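Local coordinates for zinc transport protein ZntB (Vibrio parahaemolyticus RIMD 2210633, PDB 3CK6), which probably takes up zinc as a proton-coupled symporter of the CorA metal ion transporter family, its cytoplasmic domain forming a funnel-shaped homopentamer, at residues I43-P53 with L101-T110; N76-I84 with L138-I149. The protein carries 1 engineered substitution. One frame throughout, in Å; residues are numbered along the deposited sequence.

Interaction 1: residues I43-P53 with L101-T110. Engineered in segment 43-53: G45 (natural residue Ser).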
loop_
_atom_site.group_PDB
_atom_site.type_symbol
_atom_site.label_atom_id
_atom_site.label_comp_id
_atom_site.label_asym_id
_atom_site.label_seq_id
_atom_site.Cartn_x
_atom_site.Cartn_y
_atom_site.Cartn_z
ATOM N N ILE E 43 -31.246 -15.099 -24.609
ATOM C CA ILE E 43 -31.084 -13.888 -23.776
ATOM C C ILE E 43 -30.386 -12.731 -24.501
ATOM O O ILE E 43 -30.825 -11.584 -24.398
ATOM C CB ILE E 43 -30.441 -14.165 -22.382
ATOM C CG1 ILE E 43 -30.538 -12.894 -21.495
ATOM C CG2 ILE E 43 -29.024 -14.717 -22.528
ATOM C CD1 ILE E 43 -29.952 -13.063 -20.072
ATOM N N ARG E 44 -29.326 -13.028 -25.248
ATOM C CA ARG E 44 -28.648 -11.985 -26.010
ATOM C C ARG E 44 -29.601 -11.237 -26.951
ATOM O O ARG E 44 -29.533 -10.008 -27.063
ATOM C CB ARG E 44 -27.473 -12.550 -26.823
ATOM C CG ARG E 44 -26.849 -11.515 -27.755
ATOM C CD ARG E 44 -25.666 -12.087 -28.515
ATOM N NE ARG E 44 -24.524 -12.348 -27.645
ATOM C CZ ARG E 44 -23.601 -11.447 -27.309
ATOM N NH1 ARG E 44 -22.587 -11.813 -26.526
ATOM N NH2 ARG E 44 -23.692 -10.183 -27.754
ATOM N N GLY E 45 -30.462 -11.979 -27.649
ATOM C CA GLY E 45 -31.393 -11.376 -28.608
ATOM C C GLY E 45 -32.350 -10.424 -27.920
ATOM O O GLY E 45 -32.592 -9.296 -28.390
ATOM N N TRP E 46 -32.893 -10.882 -26.795
ATOM C CA TRP E 46 -33.788 -10.072 -25.984
ATOM C C TRP E 46 -33.126 -8.772 -25.525
ATOM O O TRP E 46 -33.704 -7.693 -25.675
ATOM C CB TRP E 46 -34.258 -10.889 -24.789
ATOM C CG TRP E 46 -35.239 -10.217 -23.917
ATOM C CD1 TRP E 46 -36.546 -9.928 -24.205
ATOM C CD2 TRP E 46 -35.012 -9.770 -22.578
ATOM N NE1 TRP E 46 -37.140 -9.308 -23.124
ATOM C CE2 TRP E 46 -36.220 -9.197 -22.116
ATOM C CE3 TRP E 46 -33.898 -9.786 -21.727
ATOM C CZ2 TRP E 46 -36.351 -8.675 -20.833
ATOM C CZ3 TRP E 46 -34.025 -9.254 -20.451
ATOM C CH2 TRP E 46 -35.250 -8.687 -20.026
ATOM N N LEU E 47 -31.908 -8.881 -24.996
ATOM C CA LEU E 47 -31.160 -7.707 -24.507
ATOM C C LEU E 47 -30.896 -6.684 -25.622
ATOM O O LEU E 47 -31.114 -5.475 -25.446
ATOM C CB LEU E 47 -29.844 -8.155 -23.850
ATOM C CG LEU E 47 -29.989 -8.861 -22.492
ATOM C CD1 LEU E 47 -28.687 -9.480 -22.058
ATOM C CD2 LEU E 47 -30.499 -7.907 -21.411
ATOM N N GLU E 48 -30.455 -7.183 -26.776
ATOM C CA GLU E 48 -30.208 -6.324 -27.936
ATOM C C GLU E 48 -31.491 -5.749 -28.544
ATOM O O GLU E 48 -31.524 -4.569 -28.907
ATOM C CB GLU E 48 -29.335 -7.033 -28.975
ATOM C CG GLU E 48 -27.906 -7.213 -28.456
ATOM C CD GLU E 48 -27.003 -8.025 -29.382
ATOM O OE1 GLU E 48 -25.866 -8.325 -28.955
ATOM O OE2 GLU E 48 -27.419 -8.365 -30.506
ATOM N N ASP E 49 -32.549 -6.558 -28.618
ATOM C CA ASP E 49 -33.861 -6.061 -29.050
ATOM C C ASP E 49 -34.323 -4.889 -28.181
ATOM O O ASP E 49 -35.000 -3.977 -28.663
ATOM C CB ASP E 49 -34.915 -7.178 -29.001
ATOM C CG ASP E 49 -34.879 -8.103 -30.228
ATOM O OD1 ASP E 49 -34.183 -7.822 -31.242
ATOM O OD2 ASP E 49 -35.571 -9.139 -30.164
ATOM N N ASN E 50 -33.927 -4.928 -26.911
ATOM C CA ASN E 50 -34.242 -3.912 -25.920
ATOM C C ASN E 50 -33.177 -2.818 -25.860
ATOM O O ASN E 50 -33.139 -2.006 -24.920
ATOM C CB ASN E 50 -34.458 -4.575 -24.550
ATOM C CG ASN E 50 -35.888 -5.050 -24.362
ATOM O OD1 ASN E 50 -36.786 -4.242 -24.154
ATOM N ND2 ASN E 50 -36.107 -6.363 -24.441
ATOM N N HIS E 51 -32.304 -2.826 -26.867
ATOM C CA HIS E 51 -31.323 -1.751 -27.117
ATOM C C HIS E 51 -30.206 -1.629 -26.087
ATOM O O HIS E 51 -29.618 -0.555 -25.932
ATOM C CB HIS E 51 -32.026 -0.395 -27.344
ATOM C CG HIS E 51 -33.115 -0.461 -28.359
ATOM N ND1 HIS E 51 -32.882 -0.818 -29.669
ATOM C CD2 HIS E 51 -34.448 -0.255 -28.254
ATOM C CE1 HIS E 51 -34.024 -0.812 -30.335
ATOM N NE2 HIS E 51 -34.990 -0.473 -29.498
ATOM N N VAL E 52 -29.891 -2.732 -25.405
ATOM C CA VAL E 52 -28.672 -2.772 -24.601
ATOM C C VAL E 52 -27.520 -2.856 -25.608
ATOM O O VAL E 52 -27.566 -3.695 -26.508
ATOM C CB VAL E 52 -28.618 -3.990 -23.637
ATOM C CG1 VAL E 52 -27.334 -3.948 -22.783
ATOM C CG2 VAL E 52 -29.876 -4.019 -22.750
ATOM N N PRO E 53 -26.506 -1.979 -25.486
ATOM C CA PRO E 53 -25.411 -2.036 -26.458
ATOM C C PRO E 53 -24.681 -3.379 -26.464
ATOM O O PRO E 53 -24.508 -4.014 -25.418
ATOM C CB PRO E 53 -24.485 -0.888 -26.020
ATOM C CG PRO E 53 -25.413 0.058 -25.282
ATOM C CD PRO E 53 -26.305 -0.886 -24.515
ATOM N N LEU E 101 -27.733 -5.816 -14.510
ATOM C CA LEU E 101 -27.810 -4.588 -15.282
ATOM C C LEU E 101 -28.913 -3.737 -14.700
ATOM O O LEU E 101 -30.020 -4.224 -14.495
ATOM C CB LEU E 101 -28.163 -4.946 -16.741
ATOM C CG LEU E 101 -27.793 -4.080 -17.943
ATOM C CD1 LEU E 101 -26.286 -3.912 -18.074
ATOM C CD2 LEU E 101 -28.357 -4.708 -19.231
ATOM N N TYR E 102 -28.630 -2.464 -14.414
ATOM C CA TYR E 102 -29.710 -1.484 -14.181
ATOM C C TYR E 102 -29.775 -0.635 -15.447
ATOM O O TYR E 102 -28.821 0.042 -15.792
ATOM C CB TYR E 102 -29.441 -0.637 -12.935
ATOM C CG TYR E 102 -30.495 0.432 -12.596
ATOM C CD1 TYR E 102 -31.836 0.086 -12.384
ATOM C CD2 TYR E 102 -30.134 1.758 -12.429
ATOM C CE1 TYR E 102 -32.803 1.053 -12.067
ATOM C CE2 TYR E 102 -31.105 2.757 -12.078
ATOM C CZ TYR E 102 -32.431 2.377 -11.899
ATOM O OH TYR E 102 -33.396 3.299 -11.569
ATOM N N PHE E 103 -30.891 -0.747 -16.163
ATOM C CA PHE E 103 -30.983 -0.302 -17.539
ATOM C C PHE E 103 -32.387 0.240 -17.786
ATOM O O PHE E 103 -33.382 -0.428 -17.511
ATOM C CB PHE E 103 -30.618 -1.429 -18.520
ATOM C CG PHE E 103 -30.614 -1.009 -19.982
ATOM C CD1 PHE E 103 -29.505 -0.356 -20.542
ATOM C CD2 PHE E 103 -31.725 -1.244 -20.792
ATOM C CE1 PHE E 103 -29.496 0.041 -21.882
ATOM C CE2 PHE E 103 -31.724 -0.862 -22.137
ATOM C CZ PHE E 103 -30.603 -0.216 -22.684
ATOM N N GLN E 104 -32.446 1.479 -18.267
ATOM C CA GLN E 104 -33.711 2.227 -18.435
ATOM C C GLN E 104 -34.667 2.030 -17.255
ATOM O O GLN E 104 -35.873 1.889 -17.453
ATOM C CB GLN E 104 -34.423 1.850 -19.740
ATOM C CG GLN E 104 -33.658 2.152 -21.022
ATOM C CD GLN E 104 -34.267 1.483 -22.270
ATOM O OE1 GLN E 104 -33.835 1.751 -23.382
ATOM N NE2 GLN E 104 -35.266 0.615 -22.080
ATOM N N GLY E 105 -34.129 2.000 -16.032
ATOM C CA GLY E 105 -34.959 1.972 -14.825
ATOM C C GLY E 105 -35.441 0.572 -14.429
ATOM O O GLY E 105 -36.229 0.430 -13.497
ATOM N N ALA E 106 -35.001 -0.441 -15.163
ATOM C CA ALA E 106 -35.297 -1.842 -14.835
ATOM C C ALA E 106 -34.059 -2.531 -14.295
ATOM O O ALA E 106 -32.935 -2.197 -14.676
ATOM C CB ALA E 106 -35.778 -2.584 -16.067
ATOM N N LEU E 107 -34.280 -3.529 -13.450
ATOM C CA LEU E 107 -33.210 -4.354 -12.926
ATOM C C LEU E 107 -33.267 -5.692 -13.623
ATOM O O LEU E 107 -34.270 -6.381 -13.521
ATOM C CB LEU E 107 -33.422 -4.565 -11.431
ATOM C CG LEU E 107 -32.335 -4.300 -10.385
ATOM C CD1 LEU E 107 -32.074 -5.577 -9.550
ATOM C CD2 LEU E 107 -31.052 -3.659 -10.937
ATOM N N ILE E 108 -32.205 -6.037 -14.336
ATOM C CA ILE E 108 -32.075 -7.327 -15.014
ATOM C C ILE E 108 -30.919 -8.069 -14.346
ATOM O O ILE E 108 -29.778 -7.604 -14.378
ATOM C CB ILE E 108 -31.748 -7.179 -16.522
ATOM C CG1 ILE E 108 -32.797 -6.335 -17.264
ATOM C CG2 ILE E 108 -31.601 -8.536 -17.188
ATOM C CD1 ILE E 108 -32.325 -5.975 -18.697
ATOM N N SER E 109 -31.228 -9.204 -13.729
ATOM C CA SER E 109 -30.196 -10.037 -13.139
ATOM C C SER E 109 -30.090 -11.347 -13.898
ATOM O O SER E 109 -31.098 -11.875 -14.393
ATOM C CB SER E 109 -30.452 -10.273 -11.643
ATOM O OG SER E 109 -31.674 -10.941 -11.434
ATOM N N THR E 110 -28.861 -11.862 -14.002
ATOM C CA THR E 110 -28.587 -13.059 -14.785
ATOM C C THR E 110 -27.812 -14.040 -13.918
ATOM O O THR E 110 -26.993 -13.633 -13.076
ATOM C CB THR E 110 -27.792 -12.797 -16.105
ATOM O OG1 THR E 110 -26.431 -12.425 -15.810
ATOM C CG2 THR E 110 -28.463 -11.737 -16.995
HETATM O O HOH W 1 -35.924 -1.485 -24.256
#
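F103, the first residue of the type I' turn F103-A106 that closes a beta hairpin, meets the Schellman motif at the end of helix 43-49 of this alpha/beta cytoplasmic domain. With CG anti to the backbone N (chi1 -177°), the ring extends from its strand to the turn at N50-V52. From CB outward, the contact tightens: CG and CD2 lie beneath V52 CG2, which sits over the ring face 3.8 Å from the centroid of F103 in a CH-pi contact. CE2 meets N50 O near the ring plane, at 3.3 Å, and CZ approaches H51 O. V52 CG1 meets L101 CD2 tip to tip at 3.8 Å. Further along the hairpin, I108 CD1 lies alongside L47 CD2, the two side chains running antiparallel, and reaches W46 CZ3; I43 CD1 packs on T110 CG2 at 3.7 Å. The N50 amide is held by several partners: ND2 donates to W46 O from above its carbonyl plane and also to E26 O, and OD1 accepts from I28 N. A water bridges the segments, donating to N50 O and N50 OD1 and accepting from Q104 NE2 at 3.1 Å.

Interaction 2: residues N76-I84 with L138-I149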
loop_
_atom_site.group_PDB
_atom_site.type_symbol
_atom_site.label_atom_id
_atom_site.label_comp_id
_atom_site.label_asym_id
_atom_site.label_seq_id
_atom_site.Cartn_x
_atom_site.Cartn_y
_atom_site.Cartn_z
ATOM N N ASN E 76 -27.780 4.249 -16.033
ATOM C CA ASN E 76 -27.565 2.805 -16.142
ATOM C C ASN E 76 -26.240 2.376 -15.546
ATOM O O ASN E 76 -25.275 3.160 -15.471
ATOM C CB ASN E 76 -27.631 2.328 -17.611
ATOM C CG ASN E 76 -28.895 2.816 -18.325
ATOM O OD1 ASN E 76 -29.949 2.938 -17.715
ATOM N ND2 ASN E 76 -28.779 3.106 -19.611
ATOM N N PHE E 77 -26.208 1.129 -15.112
ATOM C CA PHE E 77 -24.950 0.535 -14.671
ATOM C C PHE E 77 -24.987 -0.968 -14.771
ATOM O O PHE E 77 -26.062 -1.570 -14.953
ATOM C CB PHE E 77 -24.562 0.995 -13.240
ATOM C CG PHE E 77 -25.493 0.531 -12.140
ATOM C CD1 PHE E 77 -25.466 -0.791 -11.673
ATOM C CD2 PHE E 77 -26.336 1.448 -11.507
ATOM C CE1 PHE E 77 -26.316 -1.211 -10.611
ATOM C CE2 PHE E 77 -27.181 1.043 -10.446
ATOM C CZ PHE E 77 -27.181 -0.271 -9.999
HETATM N N MSE E 78 -23.802 -1.568 -14.664
HETATM C CA MSE E 78 -23.684 -3.020 -14.473
HETATM C C MSE E 78 -23.022 -3.272 -13.149
HETATM O O MSE E 78 -22.021 -2.634 -12.835
HETATM C CB MSE E 78 -22.834 -3.664 -15.568
HETATM C CG MSE E 78 -22.718 -5.214 -15.465
HETATM SE SE MSE E 78 -21.654 -5.904 -16.987
HETATM C CE MSE E 78 -22.745 -5.324 -18.385
ATOM N N LEU E 79 -23.565 -4.227 -12.400
ATOM C CA LEU E 79 -22.966 -4.704 -11.163
ATOM C C LEU E 79 -22.812 -6.223 -11.202
ATOM O O LEU E 79 -23.775 -6.973 -11.399
ATOM C CB LEU E 79 -23.827 -4.326 -9.952
ATOM C CG LEU E 79 -23.288 -4.702 -8.576
ATOM C CD1 LEU E 79 -21.993 -3.937 -8.238
ATOM C CD2 LEU E 79 -24.369 -4.436 -7.536
ATOM N N ILE E 80 -21.584 -6.663 -10.996
ATOM C CA ILE E 80 -21.277 -8.078 -10.977
ATOM C C ILE E 80 -20.855 -8.487 -9.592
ATOM O O ILE E 80 -20.012 -7.820 -8.997
ATOM C CB ILE E 80 -20.178 -8.413 -12.041
ATOM C CG1 ILE E 80 -20.717 -8.061 -13.436
ATOM C CG2 ILE E 80 -19.726 -9.893 -11.915
ATOM C CD1 ILE E 80 -19.677 -8.055 -14.576
ATOM N N LEU E 81 -21.413 -9.607 -9.107
ATOM C CA LEU E 81 -21.174 -10.119 -7.769
ATOM C C LEU E 81 -21.003 -11.630 -7.774
ATOM O O LEU E 81 -21.363 -12.302 -8.733
ATOM C CB LEU E 81 -22.342 -9.769 -6.829
ATOM C CG LEU E 81 -22.668 -8.275 -6.695
ATOM C CD1 LEU E 81 -23.975 -8.141 -5.945
ATOM C CD2 LEU E 81 -21.537 -7.473 -5.990
ATOM N N ARG E 82 -20.431 -12.141 -6.700
ATOM C CA ARG E 82 -20.275 -13.569 -6.516
ATOM C C ARG E 82 -20.955 -14.016 -5.218
ATOM O O ARG E 82 -21.048 -13.246 -4.242
ATOM C CB ARG E 82 -18.790 -13.945 -6.532
ATOM C CG ARG E 82 -18.122 -13.807 -7.890
ATOM C CD ARG E 82 -17.821 -15.186 -8.527
ATOM N NE ARG E 82 -17.167 -15.032 -9.840
ATOM C CZ ARG E 82 -16.665 -16.024 -10.575
ATOM N NH1 ARG E 82 -16.740 -17.281 -10.166
ATOM N NH2 ARG E 82 -16.070 -15.749 -11.730
ATOM N N GLY E 83 -21.430 -15.267 -5.220
ATOM C CA GLY E 83 -22.038 -15.894 -4.053
ATOM C C GLY E 83 -21.588 -17.331 -3.895
ATOM O O GLY E 83 -21.038 -17.924 -4.832
ATOM N N ILE E 84 -21.836 -17.887 -2.714
ATOM C CA ILE E 84 -21.543 -19.315 -2.427
ATOM C C ILE E 84 -22.319 -20.237 -3.386
ATOM O O ILE E 84 -23.479 -19.996 -3.694
ATOM C CB ILE E 84 -21.860 -19.653 -0.950
ATOM C CG1 ILE E 84 -21.037 -18.762 -0.013
ATOM C CG2 ILE E 84 -21.550 -21.142 -0.607
ATOM C CD1 ILE E 84 -19.495 -18.911 -0.180
ATOM N N LEU E 138 -32.220 -4.555 -4.689
ATOM C CA LEU E 138 -30.782 -4.693 -4.949
ATOM C C LEU E 138 -30.007 -4.770 -3.629
ATOM O O LEU E 138 -29.061 -5.537 -3.494
ATOM C CB LEU E 138 -30.300 -3.520 -5.795
ATOM C CG LEU E 138 -28.804 -3.444 -6.094
ATOM C CD1 LEU E 138 -28.337 -4.726 -6.765
ATOM C CD2 LEU E 138 -28.476 -2.222 -6.951
ATOM N N ASN E 139 -30.436 -3.966 -2.654
ATOM C CA ASN E 139 -29.900 -4.023 -1.287
ATOM C C ASN E 139 -30.034 -5.417 -0.693
ATOM O O ASN E 139 -29.083 -5.950 -0.113
ATOM C CB ASN E 139 -30.632 -2.969 -0.433
ATOM C CG ASN E 139 -29.902 -2.627 0.881
ATOM O OD1 ASN E 139 -30.235 -1.618 1.504
ATOM N ND2 ASN E 139 -28.943 -3.472 1.324
ATOM N N GLN E 140 -31.201 -6.033 -0.862
ATOM C CA GLN E 140 -31.425 -7.396 -0.353
ATOM C C GLN E 140 -30.594 -8.450 -1.079
ATOM O O GLN E 140 -30.150 -9.411 -0.462
ATOM C CB GLN E 140 -32.900 -7.770 -0.417
ATOM C CG GLN E 140 -33.769 -7.044 0.616
ATOM C CD GLN E 140 -35.163 -7.640 0.736
ATOM O OE1 GLN E 140 -35.442 -8.728 0.212
ATOM N NE2 GLN E 140 -36.058 -6.920 1.414
ATOM N N ILE E 141 -30.379 -8.281 -2.378
ATOM C CA ILE E 141 -29.490 -9.193 -3.117
ATOM C C ILE E 141 -28.063 -9.138 -2.541
ATOM O O ILE E 141 -27.465 -10.179 -2.217
ATOM C CB ILE E 141 -29.479 -8.899 -4.647
ATOM C CG1 ILE E 141 -30.871 -9.158 -5.255
ATOM C CG2 ILE E 141 -28.387 -9.762 -5.373
ATOM C CD1 ILE E 141 -31.059 -8.586 -6.685
ATOM N N ILE E 142 -27.537 -7.920 -2.396
ATOM C CA ILE E 142 -26.192 -7.698 -1.863
ATOM C C ILE E 142 -26.080 -8.289 -0.446
ATOM O O ILE E 142 -25.194 -9.110 -0.174
ATOM C CB ILE E 142 -25.799 -6.180 -1.938
ATOM C CG1 ILE E 142 -25.631 -5.740 -3.394
ATOM C CG2 ILE E 142 -24.526 -5.900 -1.164
ATOM C CD1 ILE E 142 -25.703 -4.239 -3.598
ATOM N N GLU E 143 -26.994 -7.909 0.453
ATOM C CA GLU E 143 -26.962 -8.435 1.815
ATOM C C GLU E 143 -27.249 -9.944 1.891
ATOM O O GLU E 143 -26.701 -10.639 2.755
ATOM C CB GLU E 143 -27.908 -7.673 2.747
ATOM C CG GLU E 143 -27.452 -6.248 3.058
ATOM C CD GLU E 143 -26.403 -6.164 4.188
ATOM O OE1 GLU E 143 -25.434 -6.968 4.200
ATOM O OE2 GLU E 143 -26.540 -5.263 5.065
ATOM N N GLY E 144 -28.118 -10.442 1.014
ATOM C CA GLY E 144 -28.409 -11.877 0.992
ATOM C C GLY E 144 -27.149 -12.681 0.678
ATOM O O GLY E 144 -26.850 -13.659 1.356
ATOM N N LEU E 145 -26.427 -12.252 -0.361
ATOM C CA LEU E 145 -25.145 -12.849 -0.761
ATOM C C LEU E 145 -24.098 -12.796 0.368
ATOM O O LEU E 145 -23.433 -13.805 0.630
ATOM C CB LEU E 145 -24.621 -12.202 -2.050
ATOM C CG LEU E 145 -25.390 -12.462 -3.356
ATOM C CD1 LEU E 145 -24.851 -11.587 -4.480
ATOM C CD2 LEU E 145 -25.354 -13.930 -3.744
ATOM N N ASN E 146 -23.975 -11.643 1.047
ATOM C CA ASN E 146 -23.155 -11.519 2.278
ATOM C C ASN E 146 -23.535 -12.542 3.343
ATOM O O ASN E 146 -22.665 -13.252 3.864
ATOM C CB ASN E 146 -23.311 -10.122 2.922
ATOM C CG ASN E 146 -22.546 -9.037 2.193
ATOM O OD1 ASN E 146 -21.661 -9.335 1.382
ATOM N ND2 ASN E 146 -22.866 -7.749 2.500
ATOM N N GLY E 147 -24.826 -12.567 3.695
ATOM C CA GLY E 147 -25.370 -13.504 4.681
ATOM C C GLY E 147 -24.975 -14.956 4.416
ATOM O O GLY E 147 -24.559 -15.676 5.328
ATOM N N LYS E 148 -25.107 -15.400 3.173
ATOM C CA LYS E 148 -24.705 -16.781 2.838
ATOM C C LYS E 148 -23.194 -17.030 2.876
ATOM O O LYS E 148 -22.758 -18.135 3.214
ATOM C CB LYS E 148 -25.316 -17.226 1.494
ATOM C CG LYS E 148 -26.853 -17.111 1.440
ATOM C CD LYS E 148 -27.520 -17.895 2.559
ATOM C CE LYS E 148 -29.030 -17.774 2.488
ATOM N NZ LYS E 148 -29.715 -18.631 3.515
ATOM N N ILE E 149 -22.400 -16.013 2.534
ATOM C CA ILE E 149 -20.940 -16.119 2.674
ATOM C C ILE E 149 -20.577 -16.250 4.159
ATOM O O ILE E 149 -19.770 -17.121 4.533
ATOM C CB ILE E 149 -20.184 -14.924 2.033
ATOM C CG1 ILE E 149 -20.316 -14.960 0.500
ATOM C CG2 ILE E 149 -18.700 -14.978 2.423
ATOM C CD1 ILE E 149 -19.942 -13.654 -0.216
HETATM O O HOH W 2 -23.528 -15.956 -1.172
#
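Strand 77-83 and helix 138-149 run in roughly the same direction, their axes 30° apart and 8.4 Å at closest approach, and the backbones draw together from L79-L138 to G83-L145, where the CA atoms are 5.5 Å apart. At the wide end, F77 and L138 approach head-on from strand and helix, and L138 CD2 lies in the plane of the phenyl ring, 3.8 Å from CZ of F77 at its edge. The other branch of L138, CD1, turns to L79 CD2, which also meets I142 CD1; the leucine and isoleucine chains cross at about a right angle. L81 fills the middle of the interface: with CG anti to the carbonyl carbon (chi1 -57°), its CD1 methyl touches both I142 CG1 and L145 CD1, the latter at 3.8 Å. L145 divides its two methyls along the strand, CD1 to L81 and CD2 to G83 CA at 3.9 Å, so that the side chain rests directly on glycine backbone. Just past the strand, I84 CG1 lies over the helix backbone, 3.7 Å from K148 O, and its CD1 meets I149 CG1. A water joins the two backbones here, accepting from I84 N and donating to L145 O at 2.8 Å. The charged ends turn elsewhere: K148 NZ forms a salt bridge with E120, R82 NH1 donates to M95 O, and R82 makes a cation-pi contact with F186. Helix 173-199 adds I194 and I187 against I142 and I149. The whole is an apolar helix-on-sheet layer of the alpha/beta part of a CorA-family cytoplasmic domain, in which helix 134-161 covers the sheet face carrying F77, L79 and L81.

Interactions 1 and 2 have centres about 18 Å apart, and both belong to the CorA-like cytoplasmic domain. They share its mixed beta-sheet, in which strand 96-103 lies between strands 77-83 and 106-111. Along the chain the segments alternate: 43-53, 76-84, 101-110, then 138-149. The two contacts touch directly where Y102 N meets F77 O at 2.8 Å and Q104 N meets N76 OD1 at 2.9 Å, both probable hydrogen bonds. The centre of interaction 1 is about 19 Å from the centre of the chain, that of interaction 2 about 4 Å. Neighbouring strands thus join the packing of short helix 43-49 to that of long helix 134-161 within one subunit of the pentamer.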